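PDB 5H3K: Slr0280 protein from Synechocystis sp., which is of unknown function but probably acts as a phosphodiester glycosidase, as in proteins of the NAGPA family. Local coordinates for residues A535-R538 / I542-V545. Sequence-based numbering, arbitrary orientation.
Sequences AVDR and IILV
A535 and I543 form a hydrogen-bonded pair near the turn end of an antiparallel beta hairpin, strands 531-536 and 542-547, in the middle of an eight-stranded antiparallel sheet. Strand 291-300 borders the hairpin along one edge and strand 572-576 along the other. A535 N donates to I543 O at 2.9 Å. The return bond, from I543 N to A535 O, is shorter at 2.7 Å. A535 O also receives a CA-H...O contact from I542 CA at 3.2 Å. Away from the turn, a backbone hydrogen bond between V545 and A533 continues the pairing.

The side chain of I543 runs along the hairpin to D537. Its CB lies 4.1 Å from A535 O. From there CG1 takes the position anti to the carbonyl carbon (chi1 -46°), and the nearly extended chi2 of 164° carries the chain on to its tip. There I543 CD1 meets D537 CB at 4.0 Å, while the same side chain also packs on T297 and T299 of strand 291-300. Beyond that methylene, D537 OD1 accepts hydrogen bonds from the backbone N of N539, in an Asx turn, and of N541, bridging the loop between the strands. On the opposite face of the sheet the non-hydrogen-bonded pair V536 and I542 packs obliquely, with V536 also touching T379 and F381. The apolar contact within this pair runs from V536 CG1 to I542 CG1, 4.0 Å apart.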
loop_
_atom_site.group_PDB
_atom_site.type_symbol
_atom_site.label_atom_id
_atom_site.label_comp_id
_atom_site.label_asym_id
_atom_site.label_seq_id
_atom_site.Cartn_x
_atom_site.Cartn_y
_atom_site.Cartn_z
ATOM N N ALA A 535 -5.480 3.257 11.678
ATOM C CA ALA A 535 -6.072 3.795 12.886
ATOM C C ALA A 535 -7.580 3.844 12.762
ATOM O O ALA A 535 -8.135 3.710 11.655
ATOM C CB ALA A 535 -5.518 5.191 13.162
ATOM N N VAL A 536 -8.249 4.010 13.894
ATOM C CA VAL A 536 -9.674 4.328 13.859
ATOM C C VAL A 536 -9.931 5.626 14.619
ATOM O O VAL A 536 -9.302 5.878 15.652
ATOM C CB VAL A 536 -10.556 3.177 14.403
ATOM C CG1 VAL A 536 -10.316 1.898 13.611
ATOM C CG2 VAL A 536 -10.268 2.933 15.874
ATOM N N ASP A 537 -10.837 6.451 14.096
ATOM C CA ASP A 537 -11.211 7.718 14.749
ATOM C C ASP A 537 -12.421 7.578 15.685
ATOM O O ASP A 537 -12.861 6.466 15.967
ATOM C CB ASP A 537 -11.441 8.836 13.717
ATOM C CG ASP A 537 -12.655 8.591 12.807
ATOM O OD1 ASP A 537 -13.588 7.818 13.147
ATOM O OD2 ASP A 537 -12.684 9.208 11.724
ATOM N N ARG A 538 -12.943 8.718 16.144
ATOM C CA ARG A 538 -14.085 8.782 17.062
ATOM C C ARG A 538 -15.340 8.118 16.498
ATOM O O ARG A 538 -16.152 7.561 17.244
ATOM C CB ARG A 538 -14.409 10.247 17.367
ATOM C CG ARG A 538 -13.188 11.167 17.394
ATOM C CD ARG A 538 -12.548 11.205 18.776
ATOM N NE ARG A 538 -11.265 11.903 18.764
ATOM C CZ ARG A 538 -10.467 12.023 19.822
ATOM N NH1 ARG A 538 -10.819 11.490 20.990
ATOM N NH2 ARG A 538 -9.313 12.675 19.714
ATOM N N ILE A 542 -11.976 4.085 9.650
ATOM C CA ILE A 542 -10.599 3.621 9.577
ATOM C C ILE A 542 -9.769 4.621 8.796
ATOM O O ILE A 542 -10.189 5.091 7.740
ATOM C CB ILE A 542 -10.539 2.248 8.896
ATOM C CG1 ILE A 542 -11.246 1.207 9.782
ATOM C CG2 ILE A 542 -9.074 1.857 8.571
ATOM C CD1 ILE A 542 -11.531 -0.108 9.079
ATOM N N ILE A 543 -8.596 4.969 9.316
ATOM C CA ILE A 543 -7.694 5.859 8.595
ATOM C C ILE A 543 -6.420 5.109 8.229
ATOM O O ILE A 543 -5.788 4.495 9.080
ATOM C CB ILE A 543 -7.328 7.108 9.429
ATOM C CG1 ILE A 543 -8.586 7.708 10.057
ATOM C CG2 ILE A 543 -6.644 8.149 8.555
ATOM C CD1 ILE A 543 -8.289 8.678 11.179
ATOM N N LEU A 544 -6.082 5.118 6.946
ATOM C CA LEU A 544 -4.797 4.605 6.490
ATOM C C LEU A 544 -3.902 5.824 6.315
ATOM O O LEU A 544 -4.300 6.809 5.671
ATOM C CB LEU A 544 -4.952 3.853 5.170
ATOM C CG LEU A 544 -6.024 2.759 5.117
ATOM C CD1 LEU A 544 -5.991 2.062 3.763
ATOM C CD2 LEU A 544 -5.830 1.735 6.223
ATOM N N VAL A 545 -2.693 5.771 6.873
ATOM C CA VAL A 545 -1.828 6.954 6.963
ATOM C C VAL A 545 -0.412 6.684 6.458
ATOM O O VAL A 545 0.208 5.698 6.854
ATOM C CB VAL A 545 -1.699 7.402 8.441
ATOM C CG1 VAL A 545 -0.856 8.681 8.546
ATOM C CG2 VAL A 545 -3.072 7.595 9.065
#